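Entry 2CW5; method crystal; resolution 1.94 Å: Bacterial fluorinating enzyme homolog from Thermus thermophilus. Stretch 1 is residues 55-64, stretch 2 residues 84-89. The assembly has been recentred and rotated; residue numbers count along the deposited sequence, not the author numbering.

Stretch 1, residues 55-64: ALPYLPEGAV
Stretch 2 (84-89) GRWTYV

The indole of Trp86 lies against the loop of residues 56-63 and is held there through both its edge and a face. At the edge, near the ring plane, Trp86 NE1 donates a hydrogen bond to Leu59 O (2.9 Å, N-H...O angle 152°), and Pro60 O also lies 3.0 Å from Trp86 NE1. Over one face sits Leu56, with Leu56 CD1 3.9 Å from the centroid of the Trp86 five-membered ring and 24° off the normal, a CH-pi contact. Tryptophan suits this place because it joins a broad apolar surface to a single N-H donor, which here meets a backbone carbonyl. Its rotamer is chi1 -71° (m), chi2 -78°, on a backbone at phi/psi -119/163; CA-to-CB points sideways, yet the ring end comes nearer to the loop.

The backbone around it turns twice. Residues 56-58 form a 3-10 segment, with Leu59 N donating a hydrogen bond to Leu56 O (3.0 Å). Leu59 is then extended (phi/psi -91/146), and a type II turn runs from Pro60 to Ala63, closed by a hydrogen bond from Ala63 N to Pro60 O at 3.1 Å. Pro60 (-53/140) and Glu61 (-58/142) lead to Gly62 at 75/4, a positive phi that by itself favours glycine. Gly62 N donates a hydrogen bond to Arg85 O (2.8 Å, 140°). Gly62 CA lies 4.3 Å from Trp86 CA.

Beyond the turn the two segments run parallel. Val64 pairs with Thr87 in a beta bridge, Val64 CA to Thr87 CA 4.7 Å, with both side chains on the same face of the sheet. Thr87 N donates to Ala63 O (2.9 Å, a nearly straight 171°), while Val64 CA approaches Thr87 O at 3.6 Å in a CA-H...O contact. The beta-branched residues suit extended backbone: Val64 (-97/115, chi1 t), Thr87 (-111/139, chi1 m) and Val89 (-136/119, chi1 t). Val64 CG1 meets Val89 CG2 at 4.1 Å. The small Ala63 (-65/154) places Ala63 CB 4.1 Å from Trp86 CD1.

Leu56 (chi1 t, chi2 p) also touches Tyr88: Leu56 CD1 is 4.1 Å from Tyr88 CE1, and Leu56 CD2 is 3.3 Å from Tyr88 OH, a hydroxyl hydrogen-bonded elsewhere in the structure. Tyr88 (-120/138) adopts chi1 -51° (m), chi2 -83°.

At the exposed margin, Glu61 and Arg85 form a salt bridge, Glu61 OE1 to Arg85 NE at 3.3 Å. Although CA-to-CB of Glu61 points away, chi angles of -146°, 77° and 174° bring its carboxylate back. Arg85 (-65/-30) has chi1 m, chi2 t, chi3 m and chi4 -74°.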

# COMPACT_ATOMS: atom_id res chain seq x y z
N ALA C 55 -0.26 18.18 4.32
CA ALA C 55 -0.53 18.25 2.89
C ALA C 55 -1.54 19.28 2.39
O ALA C 55 -1.45 19.73 1.25
CB ALA C 55 -0.94 16.87 2.39
N LEU C 56 -2.49 19.65 3.24
CA LEU C 56 -3.54 20.59 2.84
C LEU C 56 -3.15 21.84 2.05
O LEU C 56 -3.73 22.11 1.00
CB LEU C 56 -4.35 21.03 4.07
CG LEU C 56 -5.61 21.84 3.75
CD1 LEU C 56 -6.60 20.95 3.02
CD2 LEU C 56 -6.24 22.40 5.03
N PRO C 57 -2.16 22.61 2.52
CA PRO C 57 -1.77 23.82 1.79
C PRO C 57 -1.32 23.64 0.33
O PRO C 57 -1.38 24.58 -0.45
CB PRO C 57 -0.68 24.42 2.67
CG PRO C 57 -0.07 23.22 3.33
CD PRO C 57 -1.28 22.39 3.68
N TYR C 58 -0.89 22.43 -0.02
CA TYR C 58 -0.41 22.14 -1.37
C TYR C 58 -1.49 21.58 -2.29
O TYR C 58 -1.23 21.34 -3.47
CB TYR C 58 0.75 21.15 -1.32
CG TYR C 58 1.90 21.60 -0.46
CD1 TYR C 58 2.85 22.50 -0.94
CD2 TYR C 58 2.03 21.16 0.86
CE1 TYR C 58 3.89 22.96 -0.14
CE2 TYR C 58 3.06 21.61 1.68
CZ TYR C 58 3.99 22.51 1.17
OH TYR C 58 5.01 22.96 1.98
N LEU C 59 -2.69 21.37 -1.75
CA LEU C 59 -3.77 20.81 -2.56
C LEU C 59 -4.62 21.87 -3.24
O LEU C 59 -4.85 22.95 -2.69
CB LEU C 59 -4.68 19.92 -1.70
CG LEU C 59 -4.00 18.85 -0.84
CD1 LEU C 59 -5.07 17.98 -0.20
CD2 LEU C 59 -3.06 18.01 -1.67
N PRO C 60 -5.11 21.57 -4.45
CA PRO C 60 -5.95 22.49 -5.23
C PRO C 60 -7.13 22.99 -4.42
O PRO C 60 -7.75 22.24 -3.67
CB PRO C 60 -6.39 21.62 -6.41
CG PRO C 60 -5.23 20.72 -6.61
CD PRO C 60 -4.87 20.32 -5.20
N GLU C 61 -7.44 24.27 -4.58
CA GLU C 61 -8.55 24.91 -3.89
C GLU C 61 -9.84 24.15 -4.23
O GLU C 61 -10.02 23.72 -5.37
CB GLU C 61 -8.69 26.36 -4.35
CG GLU C 61 -9.14 27.33 -3.29
CD GLU C 61 -8.03 27.70 -2.33
OE1 GLU C 61 -8.24 28.59 -1.48
OE2 GLU C 61 -6.94 27.10 -2.44
N GLY C 62 -10.73 24.00 -3.26
CA GLY C 62 -11.97 23.31 -3.53
C GLY C 62 -11.87 21.79 -3.65
O GLY C 62 -12.85 21.12 -3.96
N ALA C 63 -10.68 21.24 -3.42
CA ALA C 63 -10.53 19.79 -3.49
C ALA C 63 -11.36 19.16 -2.38
O ALA C 63 -11.62 19.80 -1.35
CB ALA C 63 -9.06 19.42 -3.33
N VAL C 64 -11.79 17.92 -2.59
CA VAL C 64 -12.57 17.20 -1.59
C VAL C 64 -11.61 16.31 -0.80
O VAL C 64 -11.01 15.39 -1.36
CB VAL C 64 -13.63 16.30 -2.26
CG1 VAL C 64 -14.32 15.42 -1.21
CG2 VAL C 64 -14.65 17.15 -3.00
N GLY C 84 -15.08 24.76 3.41
CA GLY C 84 -14.24 25.94 3.59
C GLY C 84 -13.60 26.16 2.23
O GLY C 84 -14.26 25.93 1.21
N ARG C 85 -12.34 26.61 2.20
CA ARG C 85 -11.65 26.80 0.93
C ARG C 85 -11.51 25.41 0.31
O ARG C 85 -11.46 25.25 -0.91
CB ARG C 85 -10.25 27.41 1.14
CG ARG C 85 -10.25 28.80 1.75
CD ARG C 85 -9.02 29.60 1.30
NE ARG C 85 -7.76 29.01 1.74
CZ ARG C 85 -7.30 29.03 2.98
NH1 ARG C 85 -8.01 29.61 3.95
NH2 ARG C 85 -6.14 28.47 3.27
N TRP C 86 -11.41 24.41 1.18
CA TRP C 86 -11.34 23.01 0.76
C TRP C 86 -12.57 22.37 1.37
O TRP C 86 -13.19 22.94 2.27
CB TRP C 86 -10.07 22.34 1.29
CG TRP C 86 -8.81 22.82 0.63
CD1 TRP C 86 -8.33 22.45 -0.59
CD2 TRP C 86 -7.89 23.79 1.15
NE1 TRP C 86 -7.17 23.13 -0.88
CE2 TRP C 86 -6.88 23.96 0.18
CE3 TRP C 86 -7.82 24.53 2.33
CZ2 TRP C 86 -5.81 24.85 0.36
CZ3 TRP C 86 -6.76 25.41 2.51
CH2 TRP C 86 -5.77 25.56 1.53
N THR C 87 -12.94 21.19 0.88
CA THR C 87 -14.11 20.50 1.39
C THR C 87 -13.65 19.27 2.14
O THR C 87 -12.72 18.58 1.71
CB THR C 87 -15.05 20.12 0.23
OG1 THR C 87 -15.53 21.32 -0.38
CG2 THR C 87 -16.24 19.28 0.74
N TYR C 88 -14.28 18.99 3.27
CA TYR C 88 -13.89 17.86 4.10
C TYR C 88 -15.02 16.88 4.28
O TYR C 88 -16.17 17.27 4.48
CB TYR C 88 -13.43 18.38 5.47
CG TYR C 88 -12.39 19.48 5.37
CD1 TYR C 88 -11.04 19.18 5.19
CD2 TYR C 88 -12.77 20.82 5.39
CE1 TYR C 88 -10.10 20.19 5.03
CE2 TYR C 88 -11.84 21.84 5.23
CZ TYR C 88 -10.50 21.52 5.04
OH TYR C 88 -9.57 22.52 4.84
N VAL C 89 -14.69 15.59 4.20
CA VAL C 89 -15.68 14.53 4.37
C VAL C 89 -15.08 13.47 5.27
O VAL C 89 -14.05 12.87 4.95
CB VAL C 89 -16.05 13.90 3.02
CG1 VAL C 89 -17.03 12.74 3.23
CG2 VAL C 89 -16.65 14.95 2.11